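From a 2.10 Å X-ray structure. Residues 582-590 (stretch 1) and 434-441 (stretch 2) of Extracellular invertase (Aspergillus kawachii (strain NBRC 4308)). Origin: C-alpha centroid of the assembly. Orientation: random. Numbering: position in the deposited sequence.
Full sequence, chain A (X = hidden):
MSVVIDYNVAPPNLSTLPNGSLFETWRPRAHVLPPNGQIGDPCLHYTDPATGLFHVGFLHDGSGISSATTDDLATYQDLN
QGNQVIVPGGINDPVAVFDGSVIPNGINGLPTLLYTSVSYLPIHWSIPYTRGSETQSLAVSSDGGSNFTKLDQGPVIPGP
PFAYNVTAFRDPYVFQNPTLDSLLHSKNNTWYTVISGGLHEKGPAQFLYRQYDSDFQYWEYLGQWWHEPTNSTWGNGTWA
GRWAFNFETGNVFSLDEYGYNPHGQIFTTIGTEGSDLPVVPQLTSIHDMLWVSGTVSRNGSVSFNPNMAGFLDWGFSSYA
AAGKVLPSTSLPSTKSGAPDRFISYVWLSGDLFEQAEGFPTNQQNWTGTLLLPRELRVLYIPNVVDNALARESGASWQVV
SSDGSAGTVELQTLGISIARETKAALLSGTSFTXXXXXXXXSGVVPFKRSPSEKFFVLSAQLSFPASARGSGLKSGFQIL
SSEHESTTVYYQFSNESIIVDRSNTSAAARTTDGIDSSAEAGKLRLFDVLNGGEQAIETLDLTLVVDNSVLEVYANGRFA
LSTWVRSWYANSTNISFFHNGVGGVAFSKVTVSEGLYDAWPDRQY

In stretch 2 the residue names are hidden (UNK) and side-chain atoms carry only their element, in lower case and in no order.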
# COMPACT_ATOMS: atom_id res chain seq x y z
N VAL A 582 38.71 0.46 -49.82
CA VAL A 582 38.78 -1.00 -49.76
C VAL A 582 37.62 -1.57 -50.59
O VAL A 582 36.47 -1.58 -50.16
CB VAL A 582 38.77 -1.53 -48.32
CG1 VAL A 582 38.78 -3.06 -48.29
CG2 VAL A 582 39.96 -0.97 -47.55
N GLY A 583 37.95 -2.02 -51.80
CA GLY A 583 36.97 -2.54 -52.73
C GLY A 583 36.22 -1.41 -53.37
O GLY A 583 36.70 -0.27 -53.41
N GLY A 584 35.02 -1.72 -53.86
CA GLY A 584 34.17 -0.77 -54.55
C GLY A 584 32.77 -0.71 -53.97
O GLY A 584 32.33 -1.63 -53.28
N VAL A 585 32.09 0.40 -54.27
CA VAL A 585 30.70 0.64 -53.87
C VAL A 585 30.00 1.34 -54.98
O VAL A 585 30.56 2.27 -55.55
CB VAL A 585 30.58 1.70 -52.73
CG1 VAL A 585 29.31 1.46 -51.92
CG2 VAL A 585 31.82 1.76 -51.89
N ALA A 586 28.75 0.98 -55.24
CA ALA A 586 27.93 1.73 -56.16
C ALA A 586 26.79 2.38 -55.40
O ALA A 586 25.97 1.70 -54.77
CB ALA A 586 27.39 0.82 -57.26
N PHE A 587 26.75 3.72 -55.47
CA PHE A 587 25.70 4.52 -54.90
C PHE A 587 24.65 4.76 -55.95
O PHE A 587 24.97 5.22 -57.03
CB PHE A 587 26.24 5.90 -54.47
CG PHE A 587 27.19 5.84 -53.31
CD1 PHE A 587 28.54 5.60 -53.52
CD2 PHE A 587 26.73 6.03 -52.01
CE1 PHE A 587 29.43 5.56 -52.46
CE2 PHE A 587 27.60 5.98 -50.94
CZ PHE A 587 28.96 5.75 -51.16
N SER A 588 23.39 4.49 -55.64
CA SER A 588 22.32 4.94 -56.51
C SER A 588 22.25 6.46 -56.51
O SER A 588 22.94 7.14 -55.73
CB SER A 588 20.98 4.45 -56.01
OG SER A 588 20.60 5.24 -54.88
N LYS A 589 21.39 6.97 -57.37
CA LYS A 589 20.83 8.31 -57.26
C LYS A 589 20.40 8.52 -55.77
O LYS A 589 19.74 7.68 -55.15
CB LYS A 589 19.66 8.40 -58.26
CG LYS A 589 18.83 9.67 -58.32
CD LYS A 589 17.38 9.30 -58.67
CE LYS A 589 16.54 10.48 -59.16
NZ LYS A 589 16.02 10.27 -60.54
N VAL A 590 20.87 9.62 -55.20
CA VAL A 590 20.65 9.97 -53.81
C VAL A 590 19.58 11.04 -53.82
O VAL A 590 19.71 12.00 -54.59
CB VAL A 590 21.96 10.52 -53.20
CG1 VAL A 590 21.79 10.84 -51.73
CG2 VAL A 590 23.10 9.52 -53.42
N UNK A 434 21.12 13.76 -56.35
CA UNK A 434 22.53 13.76 -56.64
C UNK A 434 22.77 12.47 -57.43
O UNK A 434 22.24 11.42 -57.07
o UNK A 434 26.68 14.57 -56.51
c UNK A 434 23.32 13.75 -55.34
o UNK A 434 25.07 15.93 -55.95
c UNK A 434 25.56 14.77 -56.03
c UNK A 434 24.82 13.56 -55.48
N UNK A 435 23.58 12.55 -58.49
CA UNK A 435 23.79 11.42 -59.40
C UNK A 435 24.46 10.25 -58.75
O UNK A 435 25.40 10.41 -57.98
c UNK A 435 24.65 11.84 -60.61
o UNK A 435 23.93 12.72 -61.44
N UNK A 436 23.99 9.05 -59.10
CA UNK A 436 24.65 7.82 -58.68
C UNK A 436 26.08 7.75 -59.19
O UNK A 436 26.45 8.47 -60.10
N UNK A 437 26.88 6.90 -58.57
CA UNK A 437 28.28 6.74 -58.96
C UNK A 437 28.88 5.56 -58.27
O UNK A 437 28.35 5.08 -57.27
n UNK A 437 30.76 9.97 -57.35
n UNK A 437 32.26 11.30 -58.44
n UNK A 437 30.15 12.11 -58.03
c UNK A 437 29.19 8.17 -57.07
c UNK A 437 31.05 11.13 -57.93
c UNK A 437 29.10 7.96 -58.57
c UNK A 437 29.50 9.60 -56.75
N UNK A 438 30.01 5.11 -58.79
CA UNK A 438 30.77 4.05 -58.19
C UNK A 438 32.05 4.66 -57.66
O UNK A 438 32.61 5.54 -58.30
c UNK A 438 31.03 2.96 -59.22
c UNK A 438 31.86 1.81 -58.66
o UNK A 438 29.75 2.46 -59.62
N UNK A 439 32.47 4.23 -56.48
CA UNK A 439 33.74 4.67 -55.90
C UNK A 439 34.58 3.45 -55.58
O UNK A 439 34.07 2.47 -55.04
c UNK A 439 32.86 7.55 -53.38
c UNK A 439 32.89 6.88 -54.74
c UNK A 439 33.63 7.77 -55.73
c UNK A 439 33.51 5.49 -54.62
N UNK A 440 35.87 3.52 -55.93
CA UNK A 440 36.86 2.47 -55.60
C UNK A 440 38.05 2.96 -54.79
O UNK A 440 38.63 2.16 -54.07
c UNK A 440 36.37 0.98 -57.56
c UNK A 440 37.40 1.82 -56.87
o UNK A 440 36.21 -0.20 -57.25
n UNK A 440 35.65 1.58 -58.50
N UNK A 441 38.43 4.23 -54.94
CA UNK A 441 39.56 4.78 -54.17
C UNK A 441 39.10 5.44 -52.87
O UNK A 441 37.91 5.68 -52.68
o UNK A 441 39.46 6.78 -55.53
c UNK A 441 40.33 5.79 -55.02

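Position 434 carries three side-chain carbons in a chain, the third bonded to two oxygens: a carboxylate two methylenes from CA, hence Glu434. Glutamine would have the same shape, but the element labels give two oxygens and no nitrogen. Its backbone pairs with Val590 in both directions, Glu434 N to Val590 O at 2.9 Å and Val590 N to Glu434 O at 2.9 Å, and the two CB atoms lie 4.1 Å apart. The carboxylate leads away and is hydrogen-bonded elsewhere in the structure.

Position 435 has one carbon and one oxygen, unbranched, which defines Ser435. Its CA-to-CB bond points away, and its nearest side-chain approach is Ser435 CB to Lys589 CA, 6.2 Å.

Position 436 has no side-chain atoms and is Gly436. The geometry agrees: an ideal CB would point toward stretch 1 and fall 2.8 Å from Phe587 O, a clash. The bare CA instead approaches Phe587 O to 3.1 Å.

Position 437 shows three carbons, a nitrogen, then a carbon bearing two more nitrogens. This guanidinium identifies Arg437. Its backbone forms a hydrogen-bonded antiparallel pair with Phe587, Arg437 N to Phe587 O at 3.0 Å and Phe587 N to Arg437 O at 2.8 Å, while CG comes 4.4 Å from Phe587 CD1.

Position 438 branches at its first carbon into one oxygen and one carbon, the pattern of Thr438. OG1 lies 3.7 Å from Ala586 CB, and the non-hydrogen-bonded register brings the two CA atoms to 4.2 Å.

Position 439 has four carbons forked at the second, which is Leu439. CD1 reaches Phe587 CE1 at 4.1 Å, an apolar contact. Leu439 N donates to Val585 O at 2.9 Å, and Val585 N donates to Leu439 O at 3.0 Å.

Position 440 has two carbons, the second carrying one oxygen and one nitrogen: an amide, so Asn440. Its OD1 sits 3.4 Å from Gly584 CA, where an ideal CB on Gly584 would come within 2.6 Å of that oxygen.

Position 441 has one carbon and one oxygen, Ser441; its nearest side-chain approach is Ser441 CB to Gly583 O, 7.2 Å, too far for contact.

The contact is an antiparallel backbone ladder. The strand axes approach to 4.7 Å at 156°, and six N-H...O bonds hold three residue pairs. Val585, Phe587 and Val590 share one sheet face with Leu439, Arg437 and Glu434; Ala586 and Thr438 occupy the other. CA-H...O contacts, such as Thr438 CA to Val585 O at 3.2 Å, supplement the ladder. The two stretches together bury 535 Å², both sides summed.

Stretch 2, residues 434-441: ESGRTLNS
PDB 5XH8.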